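Local coordinates for protein methylxanthine N3-demethylase NdmB (Pseudomonas putida, PDB 6ICL) that removes the N3-methyl group of theobromine and related methylxanthines, releasing formaldehyde, as a Rieske non-heme iron oxygenase in bacterial caffeine degradation, at residues S178-E182 and L311-Q315; F288-V292 and H303-Q307; A185-W189 and C252-V258; W37-L43 and D145-R150. All coordinates share one frame; numbering follows the deposited sequence.

Contact 1. Residues S178-E182 and L311-Q315; sequences SYIWE and LDEDQ. With FE (Fe (III) ion), chain C.
The helix bearing the iron ligand Asp314 leans on the edge strand of the catalytic-domain sheet through two aromatics, Tyr179 and Trp181. Asp314 grips the iron with both carboxylate oxygens, OD1 at 2.3 Å and OD2 at 2.2 Å from the metal; with His197 and His202 it forms the two-histidine, one-carboxylate site of Rieske oxygenases. Behind the carboxylate, Asp314 CB lies 3.5 Å from Trp181 CH2. The next residue, Gln315, lays its stem over the indole: with CG opposite the backbone N (chi1 -177°) and the chain extended beyond, CG sits 3.8 Å from the centroid of the Trp181 five-membered ring, the amide only 20° from parallel with it. A water at the ring edge accepts from Trp181 NE1 (3.0 Å) and donates to Gln315 OE1, while Gln315 NE2 turns to Glu319. Leu311 CD1 makes a CH-pi contact over a face of the Tyr179 ring, whose hydroxyl bonds to Arg188. The strand thus meets the iron ligand by carbon against ring, while both Asp314 oxygens stay committed to the metal.

Contact 2. Residues F288-V292 and H303-Q307; sequences FMIIV and HLAFQ
Met289 and Leu304 are pressed hardest together here: Met289 CE stands 3.5 Å from Leu304 CD1, inside usual van der Waals distance. Since Leu304 is modelled with both torsions off staggered positions, the exact closeness is a little doubtful. The methionine gets there by running straight out from the strand (chi1 177°, chi2 180°) and bending at its sulfur, so that SD and CE both lie 3.7 Å from Gln307 CB. Two residues along the strand, Ile291 reaches over with CD1, 3.7 Å from Gln307 CG. This is where helix 300-319 covers one face of the antiparallel sheet, in the helix-grip fold of Rieske oxygenase catalytic domains; the axes of the two short segments come no closer than 10.3 Å, a gap bridged by side chains. Packing slackens toward the His303 side chain: CB comes no nearer than 4.3 Å to Ile291 CD1, and the imidazole leads off from the strand. On the far side of the helix, partly exposed Ala305 packs on Ala51 of a second subunit.

Contact 3. Residues A185-W189 and C252-V258; sequences AERRW and CTMPYSV
Trp189 NE1 donates to the backbone oxygen of Ser257 at 2.9 Å, with 158° at the hydrogen. The oxygen lies in the plane of the indole, but the nitrogen stands well above the carbonyl plane, 62° out of it, and so misses the lone pairs. This bond ties helix 185-192 to the tight connection between strands 246-253 and 257-264 of the catalytic-domain sheet. The connection contains a cis peptide before Pro255 and is closed by Ser257 N donating to Thr253 O at 3.0 Å. Tyr256 in the turn is clamped between two carbons: Pro255 CB is centred over one face, and on the other Ala185 CB lies 3.5 Å from the ring centroid. At the ring's far end, Tyr256 OH donates to Glu186 OE1; the modelled separation of 2.4 Å is too short to be taken at face value, though the pairing is plain. Glu186 brings its carboxylate there by bending at chi2 (81°), and the carboxylate is turned steeply against the phenol ring. Phe342 stacks on the Trp189 indole, adding helix 337-355 to this buried cluster. Along the pyrrole side, Val258 CG2 crowds in, 3.2 Å from Trp189 NE1 and 3.6 Å from Trp189 CD1. Beyond it, Cys252 SG approaches the benzene ring obliquely in a sulfur-aromatic contact, 3.7 Å from Trp189 CZ2.

Contact 4. Residues W37-L43 and D145-R150; sequences WHPVCTL and DIVWVR
Arg150 crosses the face of the Trp37 indole and leaves past its nitrogen edge. Its CB sits over the ring, 3.8 Å from Trp37 CD2; after an extended start (chi1 176°) CD passes 3.8 Å from Trp37 NE1. A bend at chi3 then sets the guanidinium beyond the nitrogen edge, the planes 35° apart, with Trp37 NE1 over one of its faces. At the tip, Arg150 NH1 is 3.4 Å from Trp37 NE1, two donors that cannot bond each other, while Arg150 NH2 lies near Trp37 CZ2. The acceptors come from outside: Asp139 takes NH2 in a salt bridge and Thr158 OG1 pairs with NH1.

Strands 37-42 and 146-150 themselves run antiparallel at one end of the Rieske-domain sheet. His38 and Val149 exchange both backbone bonds. Then comes a classic beta bulge: Val147 accepts from Val40 N (2.8 Å) and donates to Cys41 O (2.7 Å), putting two residues opposite one. Val40 CG2 fills in at 3.8 Å from both Val147 CG1 and Val149 CG2. Pro39 lays its CB over a face of Trp148, 3.8 Å from the six-membered ring's centroid, next to Ile146 CG2. Pro39 and Ile146 also touch Phe288 of the catalytic-domain sheet. For the buried Arg150, then, the indole supplies cover and no acceptor, and its charge is probably balanced mainly by Asp139.

Contact 3 is wholly buried and contact 4 largely so, both near the middle of the chain, whereas contacts 1 and 2 are partly buried, farther out, and share helix 300-319, which lies on neighbouring strands of one sheet. Contact 4 is strand pairing in the Rieske domain, rich in backbone bonds; contacts 1 and 2 join helix to sheet mainly through side chains, with a bridging water in contact 1 and plain aliphatic packing in contact 2. Contact 3 is held by one side-chain pair and one indole-to-backbone bond. Arg188 links contact 3 to contact 1 through a cation-pi contact with Trp181. Phe288 of contact 2 also packs on Cys41 and Thr42 of contact 4, joining the two domains.

Contact 1. Residues S178-E182 and L311-Q315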
loop_
_atom_site.group_PDB
_atom_site.type_symbol
_atom_site.label_atom_id
_atom_site.label_comp_id
_atom_site.label_asym_id
_atom_site.label_seq_id
_atom_site.Cartn_x
_atom_site.Cartn_y
_atom_site.Cartn_z
ATOM N N SER A 178 -14.560 14.747 -15.838
ATOM C CA SER A 178 -13.484 14.616 -16.816
ATOM C C SER A 178 -12.571 13.428 -16.477
ATOM O O SER A 178 -12.543 12.931 -15.347
ATOM C CB SER A 178 -12.673 15.900 -16.864
ATOM O OG SER A 178 -11.938 16.037 -15.653
ATOM N N TYR A 179 -11.808 12.967 -17.469
ATOM C CA TYR A 179 -10.891 11.855 -17.240
ATOM C C TYR A 179 -9.582 12.124 -17.970
ATOM O O TYR A 179 -9.560 12.786 -19.017
ATOM C CB TYR A 179 -11.495 10.500 -17.690
ATOM C CG TYR A 179 -11.801 10.446 -19.165
ATOM C CD1 TYR A 179 -13.007 10.946 -19.654
ATOM C CD2 TYR A 179 -10.883 9.903 -20.083
ATOM C CE1 TYR A 179 -13.302 10.919 -21.021
ATOM C CE2 TYR A 179 -11.175 9.888 -21.463
ATOM C CZ TYR A 179 -12.392 10.387 -21.915
ATOM O OH TYR A 179 -12.719 10.385 -23.267
ATOM N N ILE A 180 -8.486 11.606 -17.395
ATOM C CA ILE A 180 -7.131 11.800 -17.910
ATOM C C ILE A 180 -6.750 10.554 -18.706
ATOM O O ILE A 180 -7.007 9.425 -18.265
ATOM C CB ILE A 180 -6.135 12.053 -16.760
ATOM C CG1 ILE A 180 -6.390 13.417 -16.115
ATOM C CG2 ILE A 180 -4.675 11.919 -17.219
ATOM C CD1 ILE A 180 -5.536 14.544 -16.693
ATOM N N TRP A 181 -6.188 10.750 -19.899
ATOM C CA TRP A 181 -5.463 9.699 -20.613
ATOM C C TRP A 181 -4.013 10.136 -20.732
ATOM O O TRP A 181 -3.732 11.330 -20.926
ATOM C CB TRP A 181 -6.027 9.429 -22.026
ATOM C CG TRP A 181 -7.237 8.510 -22.088
ATOM C CD1 TRP A 181 -7.921 7.974 -21.032
ATOM C CD2 TRP A 181 -7.883 8.006 -23.282
ATOM N NE1 TRP A 181 -8.961 7.181 -21.490
ATOM C CE2 TRP A 181 -8.947 7.169 -22.864
ATOM C CE3 TRP A 181 -7.657 8.176 -24.657
ATOM C CZ2 TRP A 181 -9.784 6.509 -23.769
ATOM C CZ3 TRP A 181 -8.496 7.529 -25.557
ATOM C CH2 TRP A 181 -9.544 6.704 -25.111
ATOM N N GLU A 182 -3.095 9.172 -20.622
ATOM C CA GLU A 182 -1.663 9.436 -20.807
ATOM C C GLU A 182 -1.310 9.342 -22.297
ATOM O O GLU A 182 -0.615 8.433 -22.778
ATOM C CB GLU A 182 -0.835 8.477 -19.957
ATOM C CG GLU A 182 -1.100 8.668 -18.467
ATOM C CD GLU A 182 -0.532 7.547 -17.639
ATOM O OE1 GLU A 182 0.712 7.402 -17.628
ATOM O OE2 GLU A 182 -1.328 6.802 -17.015
ATOM N N LEU A 311 -14.640 3.568 -23.217
ATOM C CA LEU A 311 -13.401 4.282 -22.908
ATOM C C LEU A 311 -12.340 3.340 -22.370
ATOM O O LEU A 311 -11.161 3.434 -22.738
ATOM C CB LEU A 311 -13.678 5.390 -21.889
ATOM C CG LEU A 311 -14.530 6.579 -22.344
ATOM C CD1 LEU A 311 -14.866 7.460 -21.128
ATOM C CD2 LEU A 311 -13.777 7.386 -23.411
ATOM N N ASP A 312 -12.741 2.402 -21.516
ATOM C CA ASP A 312 -11.749 1.500 -20.942
ATOM C C ASP A 312 -11.204 0.515 -21.966
ATOM O O ASP A 312 -10.094 0.015 -21.776
ATOM C CB ASP A 312 -12.327 0.730 -19.747
ATOM C CG ASP A 312 -12.469 1.600 -18.509
ATOM O OD1 ASP A 312 -11.766 2.641 -18.397
ATOM O OD2 ASP A 312 -13.303 1.232 -17.650
ATOM N N GLU A 313 -11.941 0.245 -23.050
ATOM C CA GLU A 313 -11.374 -0.563 -24.136
ATOM C C GLU A 313 -10.350 0.233 -24.951
ATOM O O GLU A 313 -9.273 -0.278 -25.267
ATOM C CB GLU A 313 -12.499 -1.102 -25.025
ATOM C CG GLU A 313 -13.362 -2.110 -24.299
ATOM C CD GLU A 313 -14.636 -2.437 -25.039
ATOM O OE1 GLU A 313 -15.044 -1.668 -25.939
ATOM O OE2 GLU A 313 -15.239 -3.465 -24.702
ATOM N N ASP A 314 -10.651 1.493 -25.263
ATOM C CA ASP A 314 -9.717 2.324 -26.022
ATOM C C ASP A 314 -8.465 2.662 -25.223
ATOM O O ASP A 314 -7.363 2.720 -25.784
ATOM C CB ASP A 314 -10.397 3.623 -26.446
ATOM C CG ASP A 314 -11.341 3.454 -27.637
ATOM O OD1 ASP A 314 -10.981 2.798 -28.637
ATOM O OD2 ASP A 314 -12.439 4.012 -27.576
ATOM N N GLN A 315 -8.613 2.949 -23.924
ATOM C CA GLN A 315 -7.542 3.587 -23.166
ATOM C C GLN A 315 -6.186 2.886 -23.285
ATOM O O GLN A 315 -5.205 3.553 -23.641
ATOM C CB GLN A 315 -7.931 3.715 -21.684
ATOM C CG GLN A 315 -6.826 4.457 -20.883
ATOM C CD GLN A 315 -7.232 4.794 -19.446
ATOM O OE1 GLN A 315 -8.266 4.337 -18.984
ATOM N NE2 GLN A 315 -6.420 5.623 -18.749
HETATM FE FE FE C . -13.053 3.371 -29.561
HETATM O O HOH W 1 -10.805 6.209 -19.346
HETATM O O HOH W 2 -14.392 4.941 -29.793
#

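Contact 2. Residues F288-V292 and H303-Q307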
loop_
_atom_site.group_PDB
_atom_site.type_symbol
_atom_site.label_atom_id
_atom_site.label_comp_id
_atom_site.label_asym_id
_atom_site.label_seq_id
_atom_site.Cartn_x
_atom_site.Cartn_y
_atom_site.Cartn_z
ATOM N N PHE A 288 -13.356 15.688 -21.690
ATOM C CA PHE A 288 -14.667 16.136 -21.246
ATOM C C PHE A 288 -15.711 15.536 -22.167
ATOM O O PHE A 288 -15.693 15.796 -23.374
ATOM C CB PHE A 288 -14.722 17.656 -21.273
ATOM C CG PHE A 288 -13.805 18.277 -20.292
ATOM C CD1 PHE A 288 -12.455 18.431 -20.585
ATOM C CD2 PHE A 288 -14.277 18.674 -19.048
ATOM C CE1 PHE A 288 -11.602 18.980 -19.681
ATOM C CE2 PHE A 288 -13.415 19.244 -18.127
ATOM C CZ PHE A 288 -12.074 19.386 -18.433
ATOM N N MET A 289 -16.605 14.728 -21.609
ATOM C CA MET A 289 -17.660 14.095 -22.381
ATOM C C MET A 289 -19.020 14.651 -21.974
ATOM O O MET A 289 -19.278 14.866 -20.780
ATOM C CB MET A 289 -17.634 12.581 -22.177
ATOM C CG MET A 289 -18.742 11.852 -22.898
ATOM S SD MET A 289 -18.625 10.090 -22.587
ATOM C CE MET A 289 -19.427 9.995 -21.004
ATOM N N ILE A 290 -19.889 14.874 -22.972
ATOM C CA ILE A 290 -21.277 15.282 -22.755
ATOM C C ILE A 290 -22.175 14.385 -23.600
ATOM O O ILE A 290 -21.913 14.169 -24.791
ATOM C CB ILE A 290 -21.503 16.770 -23.088
ATOM C CG1 ILE A 290 -20.654 17.628 -22.140
ATOM C CG2 ILE A 290 -23.005 17.139 -23.006
ATOM C CD1 ILE A 290 -20.764 19.140 -22.346
ATOM N N ILE A 291 -23.208 13.830 -22.977
ATOM C CA ILE A 291 -24.203 13.007 -23.655
ATOM C C ILE A 291 -25.524 13.765 -23.638
ATOM O O ILE A 291 -25.979 14.195 -22.570
ATOM C CB ILE A 291 -24.351 11.640 -22.968
ATOM C CG1 ILE A 291 -22.987 10.951 -22.841
ATOM C CG2 ILE A 291 -25.342 10.762 -23.715
ATOM C CD1 ILE A 291 -23.025 9.689 -21.979
ATOM N N VAL A 292 -26.122 13.954 -24.814
ATOM C CA VAL A 292 -27.433 14.581 -24.953
ATOM C C VAL A 292 -28.358 13.586 -25.619
ATOM O O VAL A 292 -28.030 13.035 -26.679
ATOM C CB VAL A 292 -27.384 15.879 -25.770
ATOM C CG1 VAL A 292 -28.763 16.586 -25.712
ATOM C CG2 VAL A 292 -26.279 16.776 -25.242
ATOM N N HIS A 303 -26.122 5.175 -19.187
ATOM C CA HIS A 303 -25.427 5.776 -20.323
ATOM C C HIS A 303 -23.979 6.099 -20.009
ATOM O O HIS A 303 -23.102 5.921 -20.863
ATOM C CB HIS A 303 -26.153 7.039 -20.767
ATOM C CG HIS A 303 -27.500 6.751 -21.318
ATOM N ND1 HIS A 303 -27.682 6.247 -22.586
ATOM C CD2 HIS A 303 -28.728 6.815 -20.751
ATOM C CE1 HIS A 303 -28.971 6.036 -22.785
ATOM N NE2 HIS A 303 -29.627 6.384 -21.692
ATOM N N LEU A 304 -23.711 6.615 -18.805
ATOM C CA LEU A 304 -22.339 6.898 -18.410
ATOM C C LEU A 304 -21.518 5.621 -18.327
ATOM O O LEU A 304 -20.366 5.590 -18.779
ATOM C CB LEU A 304 -22.319 7.595 -17.052
ATOM C CG LEU A 304 -21.673 8.953 -16.831
ATOM C CD1 LEU A 304 -21.317 9.641 -18.112
ATOM C CD2 LEU A 304 -22.667 9.782 -16.034
ATOM N N ALA A 305 -22.065 4.583 -17.682
ATOM C CA ALA A 305 -21.302 3.354 -17.528
ATOM C C ALA A 305 -21.025 2.704 -18.871
ATOM O O ALA A 305 -19.973 2.086 -19.041
ATOM C CB ALA A 305 -22.024 2.369 -16.614
ATOM N N PHE A 306 -21.947 2.805 -19.827
ATOM C CA PHE A 306 -21.655 2.215 -21.126
ATOM C C PHE A 306 -20.510 2.952 -21.795
ATOM O O PHE A 306 -19.595 2.321 -22.323
ATOM C CB PHE A 306 -22.886 2.210 -22.026
ATOM C CG PHE A 306 -22.601 1.666 -23.395
ATOM C CD1 PHE A 306 -22.438 0.314 -23.583
ATOM C CD2 PHE A 306 -22.427 2.516 -24.475
ATOM C CE1 PHE A 306 -22.144 -0.188 -24.831
ATOM C CE2 PHE A 306 -22.137 2.024 -25.721
ATOM C CZ PHE A 306 -21.999 0.675 -25.901
ATOM N N GLN A 307 -20.512 4.292 -21.735
ATOM C CA GLN A 307 -19.412 5.046 -22.325
ATOM C C GLN A 307 -18.102 4.768 -21.600
ATOM O O GLN A 307 -17.042 4.702 -22.235
ATOM C CB GLN A 307 -19.728 6.549 -22.331
ATOM C CG GLN A 307 -20.903 6.923 -23.201
ATOM C CD GLN A 307 -20.655 6.595 -24.668
ATOM O OE1 GLN A 307 -19.514 6.625 -25.148
ATOM N NE2 GLN A 307 -21.720 6.257 -25.378
#

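Contact 3. Residues A185-W189 and C252-V258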
loop_
_atom_site.group_PDB
_atom_site.type_symbol
_atom_site.label_atom_id
_atom_site.label_comp_id
_atom_site.label_asym_id
_atom_site.label_seq_id
_atom_site.Cartn_x
_atom_site.Cartn_y
_atom_site.Cartn_z
ATOM N N ALA A 185 -3.549 15.215 -26.849
ATOM C CA ALA A 185 -4.941 15.440 -27.240
ATOM C C ALA A 185 -5.228 15.062 -28.699
ATOM O O ALA A 185 -6.356 14.651 -29.017
ATOM C CB ALA A 185 -5.316 16.904 -26.990
ATOM N N GLU A 186 -4.246 15.189 -29.603
ATOM C CA GLU A 186 -4.489 14.771 -30.995
ATOM C C GLU A 186 -4.821 13.287 -31.080
ATOM O O GLU A 186 -5.701 12.886 -31.849
ATOM C CB GLU A 186 -3.277 15.081 -31.890
ATOM C CG GLU A 186 -2.998 16.564 -32.122
ATOM C CD GLU A 186 -2.232 17.206 -30.956
ATOM O OE1 GLU A 186 -2.178 18.457 -30.885
ATOM O OE2 GLU A 186 -1.679 16.460 -30.111
ATOM N N ARG A 187 -4.122 12.447 -30.304
ATOM C CA ARG A 187 -4.402 11.015 -30.344
ATOM C C ARG A 187 -5.806 10.724 -29.856
ATOM O O ARG A 187 -6.464 9.784 -30.342
ATOM C CB ARG A 187 -3.404 10.236 -29.486
ATOM C CG ARG A 187 -1.949 10.422 -29.834
ATOM C CD ARG A 187 -1.578 9.585 -31.002
ATOM N NE ARG A 187 -0.130 9.470 -31.156
ATOM C CZ ARG A 187 0.430 8.992 -32.260
ATOM N NH1 ARG A 187 -0.356 8.613 -33.261
ATOM N NH2 ARG A 187 1.754 8.913 -32.370
ATOM N N ARG A 188 -6.267 11.474 -28.853
ATOM C CA ARG A 188 -7.624 11.254 -28.349
ATOM C C ARG A 188 -8.672 11.637 -29.397
ATOM O O ARG A 188 -9.661 10.921 -29.588
ATOM C CB ARG A 188 -7.852 12.038 -27.057
ATOM C CG ARG A 188 -8.827 11.347 -26.101
ATOM C CD ARG A 188 -10.234 11.693 -26.472
ATOM N NE ARG A 188 -11.232 10.781 -25.912
ATOM C CZ ARG A 188 -11.587 9.625 -26.466
ATOM N NH1 ARG A 188 -11.008 9.206 -27.589
ATOM N NH2 ARG A 188 -12.516 8.881 -25.891
ATOM N N TRP A 189 -8.476 12.771 -30.067
ATOM C CA TRP A 189 -9.405 13.202 -31.107
ATOM C C TRP A 189 -9.472 12.182 -32.242
ATOM O O TRP A 189 -10.561 11.750 -32.646
ATOM C CB TRP A 189 -8.976 14.576 -31.630
ATOM C CG TRP A 189 -10.011 15.237 -32.469
ATOM C CD1 TRP A 189 -10.934 16.147 -32.058
ATOM C CD2 TRP A 189 -10.230 15.043 -33.874
ATOM N NE1 TRP A 189 -11.711 16.547 -33.123
ATOM C CE2 TRP A 189 -11.300 15.880 -34.249
ATOM C CE3 TRP A 189 -9.620 14.246 -34.852
ATOM C CZ2 TRP A 189 -11.787 15.941 -35.565
ATOM C CZ3 TRP A 189 -10.107 14.315 -36.176
ATOM C CH2 TRP A 189 -11.173 15.153 -36.508
ATOM N N CYS A 252 -16.814 19.610 -35.590
ATOM C CA CYS A 252 -15.612 19.398 -34.789
ATOM C C CYS A 252 -14.870 20.713 -34.660
ATOM O O CYS A 252 -14.018 21.000 -35.508
ATOM C CB CYS A 252 -14.722 18.335 -35.440
ATOM S SG CYS A 252 -15.436 16.692 -35.495
ATOM N N THR A 253 -15.159 21.493 -33.612
ATOM C CA THR A 253 -14.404 22.723 -33.441
ATOM C C THR A 253 -12.942 22.387 -33.206
ATOM O O THR A 253 -12.613 21.539 -32.365
ATOM C CB THR A 253 -14.934 23.557 -32.277
ATOM O OG1 THR A 253 -16.347 23.722 -32.389
ATOM C CG2 THR A 253 -14.298 24.907 -32.287
ATOM N N MET A 254 -12.067 23.041 -33.962
ATOM C CA MET A 254 -10.635 22.867 -33.791
ATOM C C MET A 254 -10.153 23.545 -32.503
ATOM O O MET A 254 -10.686 24.583 -32.101
ATOM C CB MET A 254 -9.903 23.425 -35.000
ATOM C CG MET A 254 -10.268 22.700 -36.299
ATOM S SD MET A 254 -9.565 21.039 -36.394
ATOM C CE MET A 254 -7.836 21.468 -36.611
ATOM N N PRO A 255 -9.109 22.986 -31.867
ATOM C CA PRO A 255 -8.297 21.867 -32.337
ATOM C C PRO A 255 -8.708 20.508 -31.822
ATOM O O PRO A 255 -8.171 19.544 -32.332
ATOM C CB PRO A 255 -6.899 22.212 -31.823
ATOM C CG PRO A 255 -7.061 23.483 -30.962
ATOM C CD PRO A 255 -8.516 23.599 -30.670
ATOM N N TYR A 256 -9.671 20.400 -30.891
ATOM C CA TYR A 256 -9.807 19.122 -30.191
ATOM C C TYR A 256 -11.236 18.733 -29.827
ATOM O O TYR A 256 -11.413 17.895 -28.931
ATOM C CB TYR A 256 -8.998 19.143 -28.878
ATOM C CG TYR A 256 -7.509 19.363 -29.014
ATOM C CD1 TYR A 256 -6.721 18.500 -29.781
ATOM C CD2 TYR A 256 -6.878 20.403 -28.345
ATOM C CE1 TYR A 256 -5.355 18.682 -29.899
ATOM C CE2 TYR A 256 -5.505 20.584 -28.455
ATOM C CZ TYR A 256 -4.752 19.713 -29.232
ATOM O OH TYR A 256 -3.385 19.879 -29.351
ATOM N N SER A 257 -12.259 19.290 -30.463
ATOM C CA SER A 257 -13.619 18.956 -30.088
ATOM C C SER A 257 -14.300 18.108 -31.153
ATOM O O SER A 257 -13.958 18.159 -32.344
ATOM C CB SER A 257 -14.440 20.219 -29.833
ATOM O OG SER A 257 -13.765 21.032 -28.895
ATOM N N VAL A 258 -15.278 17.325 -30.706
ATOM C CA VAL A 258 -16.119 16.511 -31.586
ATOM C C VAL A 258 -17.550 16.597 -31.083
ATOM O O VAL A 258 -17.830 16.230 -29.937
ATOM C CB VAL A 258 -15.701 15.029 -31.646
ATOM C CG1 VAL A 258 -16.665 14.255 -32.587
ATOM C CG2 VAL A 258 -14.279 14.878 -32.107
#

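Contact 4. Residues W37-L43 and D145-R150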
loop_
_atom_site.group_PDB
_atom_site.type_symbol
_atom_site.label_atom_id
_atom_site.label_comp_id
_atom_site.label_asym_id
_atom_site.label_seq_id
_atom_site.Cartn_x
_atom_site.Cartn_y
_atom_site.Cartn_z
ATOM N N TRP A 37 -9.834 28.199 -27.219
ATOM C CA TRP A 37 -10.474 27.905 -25.948
ATOM C C TRP A 37 -10.311 26.426 -25.619
ATOM O O TRP A 37 -10.618 25.563 -26.446
ATOM C CB TRP A 37 -11.960 28.247 -25.997
ATOM C CG TRP A 37 -12.257 29.695 -26.155
ATOM C CD1 TRP A 37 -12.328 30.393 -27.328
ATOM C CD2 TRP A 37 -12.577 30.629 -25.111
ATOM N NE1 TRP A 37 -12.659 31.696 -27.078
ATOM C CE2 TRP A 37 -12.822 31.876 -25.728
ATOM C CE3 TRP A 37 -12.676 30.532 -23.719
ATOM C CZ2 TRP A 37 -13.166 33.032 -24.998
ATOM C CZ3 TRP A 37 -13.011 31.680 -22.991
ATOM C CH2 TRP A 37 -13.249 32.915 -23.636
ATOM N N HIS A 38 -9.818 26.140 -24.414
ATOM C CA HIS A 38 -9.686 24.766 -23.946
ATOM C C HIS A 38 -10.461 24.575 -22.648
ATOM O O HIS A 38 -10.448 25.460 -21.779
ATOM C CB HIS A 38 -8.226 24.411 -23.706
ATOM C CG HIS A 38 -7.382 24.509 -24.934
ATOM N ND1 HIS A 38 -7.509 23.638 -25.988
ATOM C CD2 HIS A 38 -6.415 25.390 -25.278
ATOM C CE1 HIS A 38 -6.657 23.982 -26.937
ATOM N NE2 HIS A 38 -5.975 25.035 -26.525
ATOM N N PRO A 39 -11.120 23.434 -22.474
ATOM C CA PRO A 39 -11.784 23.155 -21.200
ATOM C C PRO A 39 -10.748 22.749 -20.152
ATOM O O PRO A 39 -9.816 21.989 -20.437
ATOM C CB PRO A 39 -12.723 22.003 -21.548
ATOM C CG PRO A 39 -11.883 21.198 -22.590
ATOM C CD PRO A 39 -11.047 22.242 -23.344
ATOM N N VAL A 40 -10.887 23.302 -18.943
ATOM C CA VAL A 40 -9.965 22.971 -17.864
ATOM C C VAL A 40 -10.625 22.157 -16.752
ATOM O O VAL A 40 -9.934 21.359 -16.103
ATOM C CB VAL A 40 -9.297 24.234 -17.300
ATOM C CG1 VAL A 40 -8.325 24.821 -18.344
ATOM C CG2 VAL A 40 -10.370 25.257 -16.850
ATOM N N CYS A 41 -11.930 22.284 -16.539
ATOM C CA CYS A 41 -12.623 21.419 -15.593
ATOM C C CYS A 41 -14.118 21.608 -15.808
ATOM O O CYS A 41 -14.549 22.563 -16.456
ATOM C CB CYS A 41 -12.231 21.741 -14.135
ATOM S SG CYS A 41 -12.634 23.467 -13.666
ATOM N N THR A 42 -14.902 20.668 -15.297
ATOM C CA THR A 42 -16.333 20.903 -15.293
ATOM C C THR A 42 -16.664 21.883 -14.174
ATOM O O THR A 42 -15.875 22.093 -13.248
ATOM C CB THR A 42 -17.111 19.604 -15.111
ATOM O OG1 THR A 42 -16.900 19.097 -13.780
ATOM C CG2 THR A 42 -16.645 18.556 -16.139
ATOM N N LEU A 43 -17.832 22.509 -14.287
ATOM C CA LEU A 43 -18.286 23.413 -13.243
ATOM C C LEU A 43 -18.386 22.687 -11.901
ATOM O O LEU A 43 -17.922 23.194 -10.872
ATOM C CB LEU A 43 -19.631 24.016 -13.656
ATOM C CG LEU A 43 -20.210 25.066 -12.721
ATOM C CD1 LEU A 43 -19.152 26.131 -12.468
ATOM C CD2 LEU A 43 -21.480 25.670 -13.372
ATOM N N ASP A 145 -21.758 23.991 -18.716
ATOM C CA ASP A 145 -21.329 23.572 -17.380
ATOM C C ASP A 145 -19.890 23.072 -17.389
ATOM O O ASP A 145 -19.519 22.170 -16.632
ATOM C CB ASP A 145 -22.277 22.526 -16.786
ATOM C CG ASP A 145 -23.653 23.120 -16.459
ATOM O OD1 ASP A 145 -23.730 24.364 -16.269
ATOM O OD2 ASP A 145 -24.647 22.354 -16.404
ATOM N N ILE A 146 -19.071 23.683 -18.242
ATOM C CA ILE A 146 -17.645 23.411 -18.311
ATOM C C ILE A 146 -16.908 24.739 -18.256
ATOM O O ILE A 146 -17.405 25.744 -18.772
ATOM C CB ILE A 146 -17.311 22.617 -19.589
ATOM C CG1 ILE A 146 -17.773 21.163 -19.414
ATOM C CG2 ILE A 146 -15.826 22.712 -19.910
ATOM C CD1 ILE A 146 -17.619 20.299 -20.672
ATOM N N VAL A 147 -15.746 24.760 -17.597
ATOM C CA VAL A 147 -14.907 25.952 -17.518
ATOM C C VAL A 147 -13.895 25.953 -18.662
ATOM O O VAL A 147 -13.068 25.039 -18.774
ATOM C CB VAL A 147 -14.188 26.033 -16.165
ATOM C CG1 VAL A 147 -13.397 27.342 -16.060
ATOM C CG2 VAL A 147 -15.192 25.898 -15.022
ATOM N N TRP A 148 -13.937 27.005 -19.483
ATOM C CA TRP A 148 -13.088 27.168 -20.659
ATOM C C TRP A 148 -12.117 28.309 -20.430
ATOM O O TRP A 148 -12.473 29.339 -19.847
ATOM C CB TRP A 148 -13.927 27.482 -21.904
ATOM C CG TRP A 148 -14.924 26.458 -22.204
ATOM C CD1 TRP A 148 -16.194 26.361 -21.697
ATOM C CD2 TRP A 148 -14.748 25.345 -23.069
ATOM N NE1 TRP A 148 -16.825 25.254 -22.212
ATOM C CE2 TRP A 148 -15.954 24.613 -23.061
ATOM C CE3 TRP A 148 -13.686 24.896 -23.865
ATOM C CZ2 TRP A 148 -16.121 23.449 -23.804
ATOM C CZ3 TRP A 148 -13.855 23.757 -24.609
ATOM C CH2 TRP A 148 -15.064 23.039 -24.576
ATOM N N VAL A 149 -10.898 28.136 -20.902
ATOM C CA VAL A 149 -9.864 29.147 -20.797
ATOM C C VAL A 149 -9.208 29.301 -22.165
ATOM O O VAL A 149 -8.951 28.313 -22.861
ATOM C CB VAL A 149 -8.801 28.784 -19.736
ATOM C CG1 VAL A 149 -7.693 29.844 -19.698
ATOM C CG2 VAL A 149 -9.432 28.593 -18.347
ATOM N N ARG A 150 -8.913 30.546 -22.532
ATOM C CA ARG A 150 -8.120 30.863 -23.712
ATOM C C ARG A 150 -6.938 31.701 -23.259
ATOM O O ARG A 150 -7.120 32.773 -22.675
ATOM C CB ARG A 150 -8.948 31.603 -24.768
ATOM C CG ARG A 150 -8.103 32.040 -25.987
ATOM C CD ARG A 150 -8.977 32.629 -27.088
ATOM N NE ARG A 150 -9.632 33.864 -26.672
ATOM C CZ ARG A 150 -10.495 34.547 -27.427
ATOM N NH1 ARG A 150 -10.825 34.108 -28.645
ATOM N NH2 ARG A 150 -11.045 35.663 -26.961
#